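Local coordinates for mbSHANK1 protein (Monosiga brevicollis, PDB 6X23), which binds the C-terminal tails of partner proteins through its PDZ domain, here holding a GIRK3 peptide, and may act as a receptor adaptor, at residues 70-73 / 74-77; 76-79 / 80-84; 86-89 / 90-94. All coordinates share one frame; numbering follows the deposited sequence.

Running from the N terminus, the three contacts follow one route: from the edge of the four-stranded antiparallel sheet, over helix 78-87 and back into the sheet. Interaction 1 closes the turn that leaves strand 71-72, the outermost strand next to 64-68. Interaction 2 starts before that contact has ended, because Trp-76 and Ser-77 belong to both, and it fixes the first turns of the helix. Interaction 3 comes later, in series, and closes the tight loop from the helix into strand 91-99, which lies between 10-18 and 64-68. No contact encloses another. On the helix, interactions 2 and 3 meet where Arg-79 and Lys-86 bring like charges close together.

Interaction 1: 70-73 / 74-77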
ATOM      1  N   GLY A  70       4.740  -8.298  -7.222  1.00 26.77           N
ATOM      2  CA  GLY A  70       5.477  -8.252  -8.467  1.00 26.65           C
ATOM      3  C   GLY A  70       4.654  -7.934  -9.687  1.00 29.54           C
ATOM      4  O   GLY A  70       5.117  -8.175 -10.803  1.00 37.83           O
ATOM      5  N   VAL A  71       3.438  -7.410  -9.520  1.00 29.90           N
ATOM      6  CA  VAL A  71       2.629  -6.928 -10.637  1.00 29.68           C
ATOM      7  C   VAL A  71       2.569  -5.413 -10.551  1.00 30.62           C
ATOM      8  O   VAL A  71       2.338  -4.860  -9.470  1.00 28.19           O
ATOM      9  CB  VAL A  71       1.214  -7.536 -10.620  1.00 26.03           C
ATOM     10  CG1 VAL A  71       0.387  -7.007 -11.768  1.00 27.22           C
ATOM     11  CG2 VAL A  71       1.294  -9.025 -10.699  1.00 24.80           C
ATOM     12  N   ASP A  72       2.779  -4.741 -11.679  1.00 31.19           N
ATOM     13  CA  ASP A  72       2.563  -3.295 -11.727  1.00 32.99           C
ATOM     14  C   ASP A  72       1.100  -2.975 -11.463  1.00 34.29           C
ATOM     15  O   ASP A  72       0.218  -3.423 -12.200  1.00 41.92           O
ATOM     16  CB  ASP A  72       2.979  -2.743 -13.087  1.00 30.58           C
ATOM     17  CG  ASP A  72       2.814  -1.231 -13.176  1.00 41.49           C
ATOM     18  OD1 ASP A  72       2.213  -0.609 -12.264  1.00 44.75           O
ATOM     19  OD2 ASP A  72       3.270  -0.661 -14.189  1.00 56.64           O
ATOM     20  N   VAL A  73       0.844  -2.173 -10.435  1.00 28.26           N
ATOM     21  CA  VAL A  73      -0.518  -1.824 -10.048  1.00 33.97           C
ATOM     22  C   VAL A  73      -0.655  -0.318  -9.920  1.00 36.46           C
ATOM     23  O   VAL A  73      -1.544   0.171  -9.214  1.00 38.06           O
ATOM     24  CB  VAL A  73      -0.916  -2.503  -8.724  1.00 37.49           C
ATOM     25  CG1 VAL A  73      -0.813  -4.018  -8.849  1.00 31.06           C
ATOM     26  CG2 VAL A  73      -0.062  -1.976  -7.566  1.00 32.48           C
ATOM     27  N   SER A  74       0.230   0.423 -10.588  1.00 36.41           N
ATOM     28  CA  SER A  74       0.247   1.876 -10.462  1.00 40.78           C
ATOM     29  C   SER A  74      -0.894   2.555 -11.219  1.00 46.70           C
ATOM     30  O   SER A  74      -1.210   3.715 -10.941  1.00 49.53           O
ATOM     31  CB  SER A  74       1.586   2.396 -10.961  1.00 36.82           C
ATOM     32  OG  SER A  74       1.944   1.721 -12.159  1.00 40.76           O
ATOM     33  N   PHE A  75      -1.534   1.848 -12.143  1.00 49.65           N
ATOM     34  CA  PHE A  75      -2.553   2.389 -13.031  1.00 44.32           C
ATOM     35  C   PHE A  75      -3.909   1.717 -12.833  1.00 44.66           C
ATOM     36  O   PHE A  75      -4.697   1.627 -13.770  1.00 45.92           O
ATOM     37  CB  PHE A  75      -2.112   2.226 -14.481  1.00 44.92           C
ATOM     38  CG  PHE A  75      -2.080   0.794 -14.941  1.00 50.05           C
ATOM     39  CD1 PHE A  75      -1.208  -0.125 -14.359  1.00 52.59           C
ATOM     40  CD2 PHE A  75      -2.907   0.364 -15.964  1.00 45.70           C
ATOM     41  CE1 PHE A  75      -1.172  -1.450 -14.783  1.00 49.13           C
ATOM     42  CE2 PHE A  75      -2.870  -0.950 -16.396  1.00 49.57           C
ATOM     43  CZ  PHE A  75      -2.005  -1.857 -15.802  1.00 47.79           C
ATOM     44  N   TRP A  76      -4.195   1.225 -11.639  1.00 39.13           N
ATOM     45  CA  TRP A  76      -5.413   0.469 -11.424  1.00 34.65           C
ATOM     46  C   TRP A  76      -6.443   1.318 -10.702  1.00 44.54           C
ATOM     47  O   TRP A  76      -6.165   2.423 -10.231  1.00 49.87           O
ATOM     48  CB  TRP A  76      -5.138  -0.785 -10.607  1.00 35.30           C
ATOM     49  CG  TRP A  76      -4.409  -1.848 -11.309  1.00 31.73           C
ATOM     50  CD1 TRP A  76      -3.713  -1.744 -12.465  1.00 36.01           C
ATOM     51  CD2 TRP A  76      -4.294  -3.204 -10.886  1.00 27.50           C
ATOM     52  NE1 TRP A  76      -3.159  -2.961 -12.793  1.00 36.39           N
ATOM     53  CE2 TRP A  76      -3.515  -3.874 -11.834  1.00 33.55           C
ATOM     54  CE3 TRP A  76      -4.768  -3.910  -9.791  1.00 32.50           C
ATOM     55  CZ2 TRP A  76      -3.206  -5.218 -11.721  1.00 36.01           C
ATOM     56  CZ3 TRP A  76      -4.463  -5.233  -9.685  1.00 35.58           C
ATOM     57  CH2 TRP A  76      -3.692  -5.878 -10.639  1.00 27.60           C
ATOM     58  N   SER A  77      -7.652   0.772 -10.619  1.00 43.37           N
ATOM     59  CA  SER A  77      -8.715   1.356  -9.823  1.00 44.44           C
ATOM     60  C   SER A  77      -8.493   1.052  -8.352  1.00 45.43           C
ATOM     61  O   SER A  77      -7.904   0.029  -7.994  1.00 43.51           O
ATOM     62  CB  SER A  77     -10.053   0.776 -10.234  1.00 45.18           C
ATOM     63  OG  SER A  77     -10.028  -0.615  -9.971  1.00 42.23           O
TER
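Val-73 and Trp-76 meet across a type I beta turn that carries the chain of this PDZ domain from the short strand 71-72 to helix 78-87. Two polar contacts start the turn. With CG of Asp-72 anti to the backbone N (chi1 -178°), the carboxylate reaches past its own residue, and OD1 accepts the backbone N-H of Ser-74 at 2.8 Å. This is an Asx turn, and the bond is nearly straight, at 172° about the hydrogen. The hydroxyl of Ser-74 also donates to Asp-72 OD1, but the modelled separation is implausibly short and its exact geometry is doubtful.

The aromatic contacts centre on Trp-76 and Phe-75. Val-73 sets CG1 almost exactly over the six-membered ring of Trp-76, a CH-pi contact 3.8 Å from the centroid and 5° off the ring normal. Lys-80 lies over the opposite face, so the indole is held between a methyl group and an alkyl chain. Phe-75 has its CE1 edge 3.5 Å from the carbonyl O of Asp-72, with the oxygen near the ring plane, while one face of the phenyl ring receives Trp-76 CD1 near its rim. With an alanine in place of Trp-76, Val-73 CG1 and the Lys-80 chain would probably lose the flat surface between them, opening a gap between the turn and the helix.

Apolar packing completes the contact. Val-73 also rests on Leu-65 and Leu-68 of strand 64-68, which ties the turn to the sheet. Farther out, Val-71 crosses the indole at about a right angle, its CG1 lying 4.0 Å from Trp-76 CZ2.

Interaction 2: 76-79 / 80-84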
ATOM      1  N   TRP A  76      -4.195   1.225 -11.639  1.00 39.13           N
ATOM      2  CA  TRP A  76      -5.413   0.469 -11.424  1.00 34.65           C
ATOM      3  C   TRP A  76      -6.443   1.318 -10.702  1.00 44.54           C
ATOM      4  O   TRP A  76      -6.165   2.423 -10.231  1.00 49.87           O
ATOM      5  CB  TRP A  76      -5.138  -0.785 -10.607  1.00 35.30           C
ATOM      6  CG  TRP A  76      -4.409  -1.848 -11.309  1.00 31.73           C
ATOM      7  CD1 TRP A  76      -3.713  -1.744 -12.465  1.00 36.01           C
ATOM      8  CD2 TRP A  76      -4.294  -3.204 -10.886  1.00 27.50           C
ATOM      9  NE1 TRP A  76      -3.159  -2.961 -12.793  1.00 36.39           N
ATOM     10  CE2 TRP A  76      -3.515  -3.874 -11.834  1.00 33.55           C
ATOM     11  CE3 TRP A  76      -4.768  -3.910  -9.791  1.00 32.50           C
ATOM     12  CZ2 TRP A  76      -3.206  -5.218 -11.721  1.00 36.01           C
ATOM     13  CZ3 TRP A  76      -4.463  -5.233  -9.685  1.00 35.58           C
ATOM     14  CH2 TRP A  76      -3.692  -5.878 -10.639  1.00 27.60           C
ATOM     15  N   SER A  77      -7.652   0.772 -10.619  1.00 43.37           N
ATOM     16  CA  SER A  77      -8.715   1.356  -9.823  1.00 44.44           C
ATOM     17  C   SER A  77      -8.493   1.052  -8.352  1.00 45.43           C
ATOM     18  O   SER A  77      -7.904   0.029  -7.994  1.00 43.51           O
ATOM     19  CB  SER A  77     -10.053   0.776 -10.234  1.00 45.18           C
ATOM     20  OG  SER A  77     -10.028  -0.615  -9.971  1.00 42.23           O
ATOM     21  N   HIS A  78      -9.015   1.930  -7.493  1.00 49.87           N
ATOM     22  CA  HIS A  78      -8.875   1.713  -6.060  1.00 47.00           C
ATOM     23  C   HIS A  78      -9.409   0.359  -5.628  1.00 42.38           C
ATOM     24  O   HIS A  78      -8.883  -0.233  -4.682  1.00 46.35           O
ATOM     25  CB  HIS A  78      -9.588   2.807  -5.268  1.00 53.36           C
ATOM     26  CG  HIS A  78      -9.423   2.679  -3.783  1.00 48.94           C
ATOM     27  ND1 HIS A  78      -8.300   3.121  -3.114  1.00 50.42           N
ATOM     28  CD2 HIS A  78     -10.242   2.162  -2.835  1.00 54.07           C
ATOM     29  CE1 HIS A  78      -8.434   2.879  -1.820  1.00 48.95           C
ATOM     30  NE2 HIS A  78      -9.606   2.303  -1.624  1.00 49.54           N
ATOM     31  N   ARG A  79     -10.445  -0.154  -6.291  1.00 43.88           N
ATOM     32  CA  ARG A  79     -11.061  -1.362  -5.756  1.00 41.76           C
ATOM     33  C   ARG A  79     -10.357  -2.610  -6.254  1.00 39.42           C
ATOM     34  O   ARG A  79     -10.278  -3.609  -5.527  1.00 40.65           O
ATOM     35  CB  ARG A  79     -12.553  -1.428  -6.086  1.00 43.66           C
ATOM     36  CG  ARG A  79     -13.225  -2.604  -5.359  1.00 46.38           C
ATOM     37  CD  ARG A  79     -13.654  -2.167  -3.929  1.00 48.73           C
ATOM     38  NE  ARG A  79     -13.637  -3.269  -2.966  1.00 62.28           N
ATOM     39  CZ  ARG A  79     -13.233  -3.162  -1.693  1.00 64.35           C
ATOM     40  NH1 ARG A  79     -12.812  -1.987  -1.203  1.00 53.71           N
ATOM     41  NH2 ARG A  79     -13.252  -4.238  -0.897  1.00 53.84           N
ATOM     42  N   LYS A  80      -9.834  -2.576  -7.479  1.00 35.67           N
ATOM     43  CA  LYS A  80      -9.075  -3.727  -7.952  1.00 37.90           C
ATOM     44  C   LYS A  80      -7.837  -3.928  -7.099  1.00 33.88           C
ATOM     45  O   LYS A  80      -7.525  -5.056  -6.714  1.00 35.07           O
ATOM     46  CB  LYS A  80      -8.698  -3.568  -9.421  1.00 35.04           C
ATOM     47  CG  LYS A  80      -8.099  -4.834 -10.045  1.00 33.80           C
ATOM     48  CD  LYS A  80      -8.082  -4.719 -11.578  1.00 42.84           C
ATOM     49  CE  LYS A  80      -6.993  -5.548 -12.259  1.00 37.58           C
ATOM     50  NZ  LYS A  80      -7.247  -7.028 -12.217  1.00 52.60           N
ATOM     51  N   VAL A  81      -7.152  -2.837  -6.756  1.00 35.68           N
ATOM     52  CA  VAL A  81      -5.982  -2.923  -5.886  1.00 29.41           C
ATOM     53  C   VAL A  81      -6.373  -3.472  -4.516  1.00 30.69           C
ATOM     54  O   VAL A  81      -5.770  -4.432  -4.015  1.00 29.37           O
ATOM     55  CB  VAL A  81      -5.305  -1.549  -5.769  1.00 35.28           C
ATOM     56  CG1 VAL A  81      -4.390  -1.513  -4.555  1.00 25.56           C
ATOM     57  CG2 VAL A  81      -4.529  -1.232  -7.046  1.00 39.61           C
ATOM     58  N   VAL A  82      -7.401  -2.882  -3.898  1.00 28.60           N
ATOM     59  CA  VAL A  82      -7.826  -3.309  -2.566  1.00 27.55           C
ATOM     60  C   VAL A  82      -8.246  -4.777  -2.575  1.00 32.28           C
ATOM     61  O   VAL A  82      -7.834  -5.570  -1.710  1.00 28.48           O
ATOM     62  CB  VAL A  82      -8.945  -2.389  -2.046  1.00 30.50           C
ATOM     63  CG1 VAL A  82      -9.686  -3.032  -0.897  1.00 33.91           C
ATOM     64  CG2 VAL A  82      -8.337  -1.093  -1.573  1.00 35.17           C
ATOM     65  N   ASP A  83      -9.066  -5.164  -3.563  1.00 33.91           N
ATOM     66  CA  ASP A  83      -9.538  -6.543  -3.622  1.00 35.30           C
ATOM     67  C   ASP A  83      -8.376  -7.517  -3.713  1.00 27.73           C
ATOM     68  O   ASP A  83      -8.360  -8.535  -3.013  1.00 28.52           O
ATOM     69  CB  ASP A  83     -10.487  -6.736  -4.802  1.00 38.85           C
ATOM     70  CG  ASP A  83     -11.884  -6.211  -4.519  1.00 44.60           C
ATOM     71  OD1 ASP A  83     -12.235  -5.979  -3.328  1.00 41.33           O
ATOM     72  OD2 ASP A  83     -12.630  -6.032  -5.507  1.00 50.72           O
ATOM     73  N   GLU A  84      -7.388  -7.212  -4.555  1.00 24.80           N
ATOM     74  CA  GLU A  84      -6.232  -8.088  -4.674  1.00 24.86           C
ATOM     75  C   GLU A  84      -5.395  -8.068  -3.402  1.00 23.89           C
ATOM     76  O   GLU A  84      -4.824  -9.096  -3.005  1.00 20.32           O
ATOM     77  CB  GLU A  84      -5.395  -7.690  -5.891  1.00 22.50           C
ATOM     78  CG  GLU A  84      -6.008  -8.131  -7.223  1.00 30.98           C
ATOM     79  CD  GLU A  84      -6.092  -9.647  -7.361  1.00 26.98           C
ATOM     80  OE1 GLU A  84      -5.177 -10.257  -7.968  1.00 31.10           O
ATOM     81  OE2 GLU A  84      -7.071 -10.238  -6.856  1.00 21.63           O
TER
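Lys-80 runs obliquely across one face of the Trp-76 indole, touching it from CG to NZ. At the base, Lys-80 CB sits 3.3 Å from Ser-77 OG. The next carbon, CG, reaches the near rim of the indole, 3.5 Å from Trp-76 CE3, and CD continues above the same rim. Lys-80 CE then stands over the six-membered ring, 3.5 Å from its centroid and only 6° off the normal, a CH-pi contact. The chain is extended up to this carbon and bends at the last torsion (chi4 71°), which keeps NZ above the ring as a cation-pi partner, 4.3 Å from the centroid.

Next to the base of this chain, Ser-77 is the N-cap of helix 78-87, its OG accepting from Lys-80 N at 3.2 Å. In PDZ domains this helix forms one wall of the peptide groove, and here His-78 NE2 is hydrogen-bonded to a polar side chain of the bound peptide, consistent with class I PDZ recognition, while ND1 is held by Gln-43. Val-82 backs the imidazole, its CG2 over one face at 4.0 Å from the ring centroid.

The other methyl of Val-82, CG1, lies over a face of the Arg-79 guanidinium. Arg-79 NE forms a salt bridge with Asp-83 OD1 at 3.1 Å, with the guanidinium and carboxylate planes 83° apart, too steep for a flat two-pronged pairing.

Interaction 3: 86-89 / 90-94; sequences KRSG and DVVAF
Ser-88 points its hydroxyl back across the loop at the first residues of the following strand. OG is anti to the backbone N (chi1 -172°), a setting that brings it to the carbonyl of Val-91. There it donates a hydrogen bond of 2.8 Å to Val-91 O, arriving in the carbonyl plane on a lone pair, with a C=O...OG angle of 139°. The same hydroxyl oxygen is also hydrogen-bonded to Asn-69 ND2, and Asn-69 OD1 holds Ala-93 N, so one side-chain amide links Ser-88 to strand 91-99.

Alongside this polar bridge Val-92 leans its CG2 branch against the serine, 3.6 Å from Ser-88 OG and 3.9 Å from Ser-88 CB. The valine also packs on Ile-17 and Leu-68 from its two neighbouring strands. Val-91 turns its side chain away from the loop and onto Ile-16 and Met-18.

Between serine and strand, Gly-89 makes the bend. At its backbone angles (phi 90°) a beta carbon would be jammed against the carbonyl O of Ser-88, which is why glycine suits the bend. Gly-89 O accepts from Arg-19 NE, fastening the bend to the chain just beyond strand 10-18. This is the tight connection of the PDZ fold from the groove-lining helix 78-87 to the last strand, 91-99, in the middle of the antiparallel sheet.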
ATOM      1  N   LYS A  86      -6.685  -7.840  -0.442  1.00 28.05           N
ATOM      2  CA  LYS A  86      -7.402  -8.739   0.461  1.00 30.52           C
ATOM      3  C   LYS A  86      -7.297 -10.197   0.032  1.00 29.74           C
ATOM      4  O   LYS A  86      -7.405 -11.091   0.891  1.00 21.91           O
ATOM      5  CB  LYS A  86      -8.873  -8.331   0.564  1.00 28.36           C
ATOM      6  CG  LYS A  86      -9.056  -6.938   1.147  1.00 31.34           C
ATOM      7  CD  LYS A  86     -10.417  -6.366   0.823  1.00 36.44           C
ATOM      8  CE  LYS A  86     -10.938  -5.588   2.015  1.00 46.17           C
ATOM      9  NZ  LYS A  86     -11.879  -4.491   1.638  1.00 52.00           N
ATOM     10  N   ARG A  87      -7.078 -10.450  -1.272  1.00 24.90           N
ATOM     11  CA  ARG A  87      -7.044 -11.789  -1.836  1.00 19.42           C
ATOM     12  C   ARG A  87      -5.644 -12.380  -1.853  1.00 26.64           C
ATOM     13  O   ARG A  87      -5.459 -13.532  -2.309  1.00 20.12           O
ATOM     14  CB  ARG A  87      -7.632 -11.764  -3.236  1.00 16.70           C
ATOM     15  CG  ARG A  87      -9.126 -11.625  -3.196  1.00 22.66           C
ATOM     16  CD  ARG A  87      -9.727 -11.525  -4.594  1.00 27.99           C
ATOM     17  NE  ARG A  87      -9.513 -12.748  -5.351  1.00 21.27           N
ATOM     18  CZ  ARG A  87     -10.261 -13.829  -5.214  1.00 26.08           C
ATOM     19  NH1 ARG A  87     -11.263 -13.796  -4.346  1.00 19.75           N
ATOM     20  NH2 ARG A  87     -10.015 -14.925  -5.940  1.00 24.30           N
ATOM     21  N   SER A  88      -4.661 -11.616  -1.361  1.00 21.36           N
ATOM     22  CA  SER A  88      -3.265 -12.028  -1.413  1.00 19.37           C
ATOM     23  C   SER A  88      -2.967 -13.137  -0.427  1.00 24.88           C
ATOM     24  O   SER A  88      -1.914 -13.773  -0.535  1.00 25.31           O
ATOM     25  CB  SER A  88      -2.351 -10.841  -1.141  1.00 17.74           C
ATOM     26  OG  SER A  88      -1.005 -11.185  -1.364  1.00 21.42           O
ATOM     27  N   GLY A  89      -3.871 -13.389   0.517  1.00 21.95           N
ATOM     28  CA  GLY A  89      -3.651 -14.434   1.489  1.00 21.63           C
ATOM     29  C   GLY A  89      -2.931 -13.933   2.718  1.00 29.49           C
ATOM     30  O   GLY A  89      -3.127 -12.804   3.178  1.00 23.00           O
ATOM     31  N   ASP A  90      -2.071 -14.769   3.262  1.00 33.59           N
ATOM     32  CA  ASP A  90      -1.474 -14.405   4.530  1.00 30.87           C
ATOM     33  C   ASP A  90      -0.314 -13.443   4.369  1.00 29.77           C
ATOM     34  O   ASP A  90       0.001 -12.711   5.311  1.00 33.53           O
ATOM     35  CB  ASP A  90      -1.044 -15.671   5.266  1.00 38.45           C
ATOM     36  CG  ASP A  90      -2.219 -16.368   5.900  1.00 48.18           C
ATOM     37  OD1 ASP A  90      -3.245 -15.667   6.125  1.00 43.82           O
ATOM     38  OD2 ASP A  90      -2.120 -17.586   6.170  1.00 54.87           O
ATOM     39  N   VAL A  91       0.299 -13.413   3.199  1.00 25.91           N
ATOM     40  CA  VAL A  91       1.438 -12.564   2.916  1.00 23.79           C
ATOM     41  C   VAL A  91       1.129 -11.706   1.700  1.00 20.83           C
ATOM     42  O   VAL A  91       0.446 -12.141   0.773  1.00 22.53           O
ATOM     43  CB  VAL A  91       2.688 -13.419   2.668  1.00 27.84           C
ATOM     44  CG1 VAL A  91       3.910 -12.545   2.668  1.00 25.02           C
ATOM     45  CG2 VAL A  91       2.785 -14.494   3.724  1.00 38.74           C
ATOM     46  N   VAL A  92       1.675 -10.495   1.690  1.00 18.67           N
ATOM     47  CA  VAL A  92       1.575  -9.590   0.553  1.00 16.31           C
ATOM     48  C   VAL A  92       2.950  -8.989   0.356  1.00 20.23           C
ATOM     49  O   VAL A  92       3.723  -8.856   1.306  1.00 25.59           O
ATOM     50  CB  VAL A  92       0.517  -8.473   0.774  1.00 21.46           C
ATOM     51  CG1 VAL A  92       1.033  -7.424   1.732  1.00 20.89           C
ATOM     52  CG2 VAL A  92       0.111  -7.823  -0.506  1.00 18.36           C
ATOM     53  N   ALA A  93       3.258  -8.624  -0.878  1.00 19.05           N
ATOM     54  CA  ALA A  93       4.468  -7.883  -1.192  1.00 18.34           C
ATOM     55  C   ALA A  93       4.096  -6.629  -1.965  1.00 19.08           C
ATOM     56  O   ALA A  93       3.261  -6.664  -2.879  1.00 15.44           O
ATOM     57  CB  ALA A  93       5.456  -8.713  -2.005  1.00 22.92           C
ATOM     58  N   PHE A  94       4.719  -5.522  -1.564  1.00 23.87           N
ATOM     59  CA  PHE A  94       4.542  -4.205  -2.152  1.00 16.76           C
ATOM     60  C   PHE A  94       5.895  -3.717  -2.628  1.00 19.07           C
ATOM     61  O   PHE A  94       6.912  -3.937  -1.959  1.00 19.73           O
ATOM     62  CB  PHE A  94       3.984  -3.194  -1.134  1.00 12.90           C
ATOM     63  CG  PHE A  94       2.569  -3.476  -0.696  1.00 22.61           C
ATOM     64  CD1 PHE A  94       1.609  -3.864  -1.610  1.00 22.86           C
ATOM     65  CD2 PHE A  94       2.208  -3.376   0.638  1.00 22.06           C
ATOM     66  CE1 PHE A  94       0.307  -4.122  -1.210  1.00 20.61           C
ATOM     67  CE2 PHE A  94       0.908  -3.659   1.045  1.00 21.25           C
ATOM     68  CZ  PHE A  94      -0.037  -4.033   0.111  1.00 20.18           C
TER